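Local coordinates for protein ribosomal RNA small subunit methyltransferase E (Bacillus subtilis, PDB 1VHK) that probably methylates the N3 position of a specific uridine in 16S rRNA of the assembled 30S ribosomal subunit, using S-adenosyl-L-methionine, at residues Gln13-Ala18 with Cys67-Trp72; Gln42-Ser47 with Glu52-Leu57. All coordinates share one frame; numbering follows the deposited sequence.

How the contacts relate
From the N terminus the chain passes strand 5-7 and enters the short helix 12-16, the first half of contact 1. It then runs through strand 21-24 and helix 26-35 before reaching strand 42-46, which turns back over the five residues 47-51 into strand 52-60 to close the tight hairpin of contact 2. Strand 64-72 follows directly and returns to the helix, closing contact 1. Contact 2 is thus nested inside the long loop of contact 1, their centres about 9 Å apart. Strands 52-60 and 64-72 are neighbours in the same sheet, and probable backbone hydrogen bonds between K54 and both I70 and E71 join the two contacts directly.

Contact 1 of 2, residues Gln13-Ala18 with Cys67-Trp72; sequences QQIEEA and CLVIEW
I15 meets V69 and W72 through a single methyl group. With CG1 beside the backbone N (chi1 -58°), CG2 is left anti to that nitrogen, and this branch reaches the strand: I15 CG2 lies 4.1 Å from V69 CG1 and 4.4 Å from W72 CZ2, the latter approached obliquely to the indole. V69 serves both partners with its two methyls. While CG1 takes the isoleucine, V69 CG2 sits 3.5 Å above the plane of the W72 ring, displaced to its rim, so valine and indole form one apolar surface for the helix. This is the compact part of the contact, and I15 is buried in it, with L10 and F21 adding further apolar neighbours.

The other side is looser and polar. E16, one residue on, is solvent-exposed; its chain bends at chi2 (-134°) and brings OE1 to 3.8 Å from W72 NE1. The approach is too long for a hydrogen bond; the carboxylate plane stands 75° from that of the indole. W72 has its own partners beyond the segments: K12 makes a cation-pi contact with the ring, and the indole side chain of W72 also touches A53 and F51.

No hydrogen bond crosses between the segments, and they bury just 155 Å² together, so side-chain packing alone joins them here. On the strand, two residues, I70 and E71, share K54 of the adjoining strand as their partner, a classic beta bulge between V69 and W72, the two residues that receive the isoleucine. The arrangement is that of a short helix packed by one isoleucine against a bulged strand, within the small mixed beta sheet of the PUA-like domain of this RsmE-family protein.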
loop_
_atom_site.group_PDB
_atom_site.type_symbol
_atom_site.label_atom_id
_atom_site.label_comp_id
_atom_site.label_asym_id
_atom_site.label_seq_id
_atom_site.Cartn_x
_atom_site.Cartn_y
_atom_site.Cartn_z
ATOM N N GLN A 13 15.165 20.436 19.511
ATOM C CA GLN A 13 15.844 21.386 20.385
ATOM C C GLN A 13 17.327 21.498 20.177
ATOM O O GLN A 13 17.876 22.614 20.304
ATOM C CB GLN A 13 15.440 21.166 21.849
ATOM C CG GLN A 13 13.927 21.443 22.020
ATOM C CD GLN A 13 13.531 21.619 23.465
ATOM O OE1 GLN A 13 14.099 20.973 24.347
ATOM N NE2 GLN A 13 12.557 22.487 23.720
ATOM N N GLN A 14 18.020 20.448 19.733
ATOM C CA GLN A 14 19.437 20.534 19.414
ATOM C C GLN A 14 19.654 21.329 18.126
ATOM O O GLN A 14 20.697 21.950 17.969
ATOM C CB GLN A 14 20.107 19.174 19.282
ATOM C CG GLN A 14 20.242 18.361 20.538
ATOM C CD GLN A 14 20.864 16.998 20.351
ATOM O OE1 GLN A 14 20.704 16.315 19.339
ATOM N NE2 GLN A 14 21.612 16.555 21.363
ATOM N N ILE A 15 18.727 21.282 17.182
ATOM C CA ILE A 15 18.864 22.041 15.938
ATOM C C ILE A 15 18.529 23.507 16.153
ATOM O O ILE A 15 19.029 24.383 15.451
ATOM C CB ILE A 15 17.963 21.455 14.833
ATOM C CG1 ILE A 15 18.334 19.989 14.602
ATOM C CG2 ILE A 15 18.053 22.261 13.557
ATOM C CD1 ILE A 15 17.443 19.230 13.660
ATOM N N GLU A 16 17.671 23.786 17.129
ATOM C CA GLU A 16 17.286 25.145 17.477
ATOM C C GLU A 16 18.439 25.828 18.221
ATOM O O GLU A 16 18.641 27.033 18.150
ATOM C CB GLU A 16 16.034 25.135 18.356
ATOM C CG GLU A 16 14.772 24.696 17.640
ATOM C CD GLU A 16 13.586 25.596 17.932
ATOM O OE1 GLU A 16 13.341 26.529 17.133
ATOM O OE2 GLU A 16 12.910 25.355 18.956
ATOM N N GLU A 17 19.229 25.012 18.890
ATOM C CA GLU A 17 20.382 25.400 19.665
ATOM C C GLU A 17 21.177 26.527 19.023
ATOM O O GLU A 17 21.352 27.575 19.663
ATOM C CB GLU A 17 21.259 24.174 19.909
ATOM C CG GLU A 17 22.575 24.388 20.591
ATOM C CD GLU A 17 23.724 23.627 19.951
ATOM O OE1 GLU A 17 24.563 24.277 19.288
ATOM O OE2 GLU A 17 23.808 22.386 20.112
ATOM N N ALA A 18 21.664 26.329 17.807
ATOM C CA ALA A 18 22.452 27.316 17.077
ATOM C C ALA A 18 21.717 27.854 15.859
ATOM O O ALA A 18 20.625 27.386 15.520
ATOM C CB ALA A 18 23.778 26.707 16.669
ATOM N N CYS A 67 23.212 23.765 7.115
ATOM C CA CYS A 67 21.858 24.131 6.831
ATOM C C CYS A 67 21.266 25.169 7.786
ATOM O O CYS A 67 21.521 25.191 8.970
ATOM C CB CYS A 67 20.919 22.903 6.875
ATOM S SG CYS A 67 21.517 21.438 6.032
ATOM N N LEU A 68 20.396 25.974 7.210
ATOM C CA LEU A 68 19.628 27.019 7.868
ATOM C C LEU A 68 18.155 26.600 7.820
ATOM O O LEU A 68 17.723 26.238 6.726
ATOM C CB LEU A 68 19.788 28.301 7.034
ATOM C CG LEU A 68 18.698 29.359 7.166
ATOM C CD1 LEU A 68 18.684 29.969 8.556
ATOM C CD2 LEU A 68 18.854 30.414 6.091
ATOM N N VAL A 69 17.470 26.521 8.946
ATOM C CA VAL A 69 16.064 26.106 8.896
ATOM C C VAL A 69 15.185 27.285 8.538
ATOM O O VAL A 69 15.091 28.258 9.274
ATOM C CB VAL A 69 15.560 25.327 10.097
ATOM C CG1 VAL A 69 16.517 25.340 11.253
ATOM C CG2 VAL A 69 14.158 25.768 10.539
ATOM N N ILE A 70 14.515 27.203 7.386
ATOM C CA ILE A 70 13.653 28.313 6.973
ATOM C C ILE A 70 12.216 28.161 7.407
ATOM O O ILE A 70 11.476 29.155 7.503
ATOM C CB ILE A 70 13.802 28.554 5.463
ATOM C CG1 ILE A 70 13.351 27.351 4.659
ATOM C CG2 ILE A 70 15.272 28.880 5.179
ATOM C CD1 ILE A 70 13.453 27.454 3.149
ATOM N N GLU A 71 11.829 26.987 7.924
ATOM C CA GLU A 71 10.459 26.791 8.350
ATOM C C GLU A 71 10.216 25.490 9.089
ATOM O O GLU A 71 10.706 24.450 8.652
ATOM C CB GLU A 71 9.549 26.791 7.090
ATOM C CG GLU A 71 8.112 27.139 7.447
ATOM C CD GLU A 71 7.082 26.433 6.605
ATOM O OE1 GLU A 71 6.150 25.849 7.209
ATOM O OE2 GLU A 71 7.150 26.459 5.367
ATOM N N TRP A 72 9.507 25.553 10.214
ATOM C CA TRP A 72 9.105 24.330 10.943
ATOM C C TRP A 72 7.681 24.002 10.467
ATOM O O TRP A 72 6.761 24.743 10.802
ATOM C CB TRP A 72 9.115 24.538 12.452
ATOM C CG TRP A 72 10.521 24.552 12.997
ATOM C CD1 TRP A 72 11.265 25.654 13.329
ATOM C CD2 TRP A 72 11.390 23.426 13.099
ATOM N NE1 TRP A 72 12.534 25.257 13.695
ATOM C CE2 TRP A 72 12.633 23.907 13.570
ATOM C CE3 TRP A 72 11.226 22.059 12.921
ATOM C CZ2 TRP A 72 13.713 23.056 13.819
ATOM C CZ3 TRP A 72 12.298 21.218 13.176
ATOM C CH2 TRP A 72 13.534 21.717 13.615
#

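Contact 2 of 2, residues Gln42-Ser47 with Glu52-Leu57; sequences QIICCS and EAKCEL
I44 and K54 run alongside each other in the same direction on one face of the hairpin, with I44 CD1 3.8 Å from K54 NZ and also close to K54 CG. The other branch of I44, CG2, stands anti to the backbone N and meets the extended E52 chain at its CG, 3.7 Å away. Putting an alanine here would probably strip the aliphatic part of K54 and the stem of E52 of the apolar neighbour between them, opening a gap on this face. The carboxylate of E52 is held elsewhere, by salt bridges to R5 and R77 through OE1 and a hydrogen bond to T73 through OE2. Farther along, Q42 NE2 makes a straight but weak hydrogen bond to E56 OE1 (3.5 Å), amide and carboxylate nearly coplanar, 28° apart.

I43, C45, A53 and C55 occupy the opposite face. I43 holds CG1 between its backbone N and carbonyl carbon (chi1 63°), packing it on C55 CB at 4.1 Å; its CD1 reaches L57 CD1 at 3.9 Å, the two side chains nearly perpendicular. C45 CB meets C55 SG at 3.9 Å.

Antiparallel backbone bonds join the strands at two hydrogen-bonded pairs, I43 with C55 and C45 with A53; I43 N to C55 O spans 2.9 Å. The hairpin sits mid-sheet: strand 5-7 flanks 42-46, bonding I44 and C46, strand 64-72 flanks 52-60, and strand 21-24 lays I23 on I43 and F21 on C55.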
loop_
_atom_site.group_PDB
_atom_site.type_symbol
_atom_site.label_atom_id
_atom_site.label_comp_id
_atom_site.label_asym_id
_atom_site.label_seq_id
_atom_site.Cartn_x
_atom_site.Cartn_y
_atom_site.Cartn_z
ATOM N N GLN A 42 17.363 23.782 -1.418
ATOM C CA GLN A 42 16.443 23.443 -0.356
ATOM C C GLN A 42 16.182 21.957 -0.190
ATOM O O GLN A 42 16.041 21.232 -1.173
ATOM C CB GLN A 42 15.105 24.162 -0.660
ATOM C CG GLN A 42 15.224 25.688 -0.575
ATOM C CD GLN A 42 13.840 26.326 -0.506
ATOM O OE1 GLN A 42 12.877 25.708 -0.979
ATOM N NE2 GLN A 42 13.725 27.508 0.090
ATOM N N ILE A 43 16.134 21.490 1.058
ATOM C CA ILE A 43 15.838 20.117 1.405
ATOM C C ILE A 43 14.823 20.089 2.566
ATOM O O ILE A 43 14.446 21.077 3.171
ATOM C CB ILE A 43 17.009 19.225 1.857
ATOM C CG1 ILE A 43 17.635 19.748 3.139
ATOM C CG2 ILE A 43 18.032 19.020 0.745
ATOM C CD1 ILE A 43 18.994 19.253 3.527
ATOM N N ILE A 44 14.355 18.879 2.820
ATOM C CA ILE A 44 13.441 18.601 3.910
ATOM C C ILE A 44 14.179 17.699 4.913
ATOM O O ILE A 44 14.811 16.703 4.547
ATOM C CB ILE A 44 12.161 17.919 3.429
ATOM C CG1 ILE A 44 11.571 18.624 2.207
ATOM C CG2 ILE A 44 11.129 17.870 4.557
ATOM C CD1 ILE A 44 10.827 19.897 2.483
ATOM N N CYS A 45 14.168 18.134 6.160
ATOM C CA CYS A 45 14.801 17.420 7.243
ATOM C C CYS A 45 13.780 17.160 8.362
ATOM O O CYS A 45 12.938 17.989 8.708
ATOM C CB CYS A 45 16.004 18.153 7.805
ATOM S SG CYS A 45 17.427 18.273 6.712
ATOM N N CYS A 46 13.922 15.969 8.907
ATOM C CA CYS A 46 13.114 15.476 10.002
ATOM C C CYS A 46 14.048 15.110 11.158
ATOM O O CYS A 46 14.936 14.310 10.906
ATOM C CB CYS A 46 12.338 14.223 9.534
ATOM S SG CYS A 46 11.027 13.745 10.725
ATOM N N SER A 47 13.886 15.676 12.331
ATOM C CA SER A 47 14.737 15.359 13.485
ATOM C C SER A 47 14.507 13.963 14.043
ATOM O O SER A 47 13.538 13.275 13.706
ATOM C CB SER A 47 14.516 16.381 14.601
ATOM O OG SER A 47 13.139 16.505 14.914
ATOM N N GLU A 52 9.700 17.977 11.497
ATOM C CA GLU A 52 10.031 18.299 10.133
ATOM C C GLU A 52 10.358 19.760 9.856
ATOM O O GLU A 52 9.549 20.672 10.023
ATOM C CB GLU A 52 8.845 17.904 9.207
ATOM C CG GLU A 52 9.167 18.064 7.731
ATOM C CD GLU A 52 8.083 17.558 6.793
ATOM O OE1 GLU A 52 8.228 16.407 6.303
ATOM O OE2 GLU A 52 7.123 18.309 6.503
ATOM N N ALA A 53 11.479 19.981 9.144
ATOM C CA ALA A 53 11.815 21.337 8.753
ATOM C C ALA A 53 12.151 21.509 7.279
ATOM O O ALA A 53 12.683 20.663 6.573
ATOM C CB ALA A 53 13.011 21.825 9.595
ATOM N N LYS A 54 11.877 22.715 6.770
ATOM C CA LYS A 54 12.350 23.073 5.432
ATOM C C LYS A 54 13.703 23.796 5.632
ATOM O O LYS A 54 13.834 24.732 6.439
ATOM C CB LYS A 54 11.389 23.912 4.662
ATOM C CG LYS A 54 11.586 23.904 3.162
ATOM C CD LYS A 54 10.346 24.423 2.450
ATOM C CE LYS A 54 9.077 23.774 2.976
ATOM N NZ LYS A 54 8.486 22.796 2.020
ATOM N N CYS A 55 14.744 23.204 5.048
ATOM C CA CYS A 55 16.081 23.751 5.200
ATOM C C CYS A 55 16.671 24.242 3.879
ATOM O O CYS A 55 16.339 23.754 2.806
ATOM C CB CYS A 55 17.033 22.731 5.825
ATOM S SG CYS A 55 16.426 21.956 7.334
ATOM N N GLU A 56 17.576 25.202 4.026
ATOM C CA GLU A 56 18.329 25.809 2.943
ATOM C C GLU A 56 19.815 25.494 3.100
ATOM O O GLU A 56 20.400 25.648 4.173
ATOM C CB GLU A 56 18.086 27.324 2.930
ATOM C CG GLU A 56 18.388 28.048 1.653
ATOM C CD GLU A 56 17.670 29.355 1.438
ATOM O OE1 GLU A 56 16.507 29.361 0.967
ATOM O OE2 GLU A 56 18.263 30.444 1.655
ATOM N N LEU A 57 20.450 24.962 2.053
ATOM C CA LEU A 57 21.882 24.675 2.148
ATOM C C LEU A 57 22.671 25.990 2.126
ATOM O O LEU A 57 22.686 26.742 1.166
ATOM C CB LEU A 57 22.352 23.715 1.100
ATOM C CG LEU A 57 22.046 22.227 1.244
ATOM C CD1 LEU A 57 21.878 21.814 2.701
ATOM C CD2 LEU A 57 20.840 21.825 0.418
#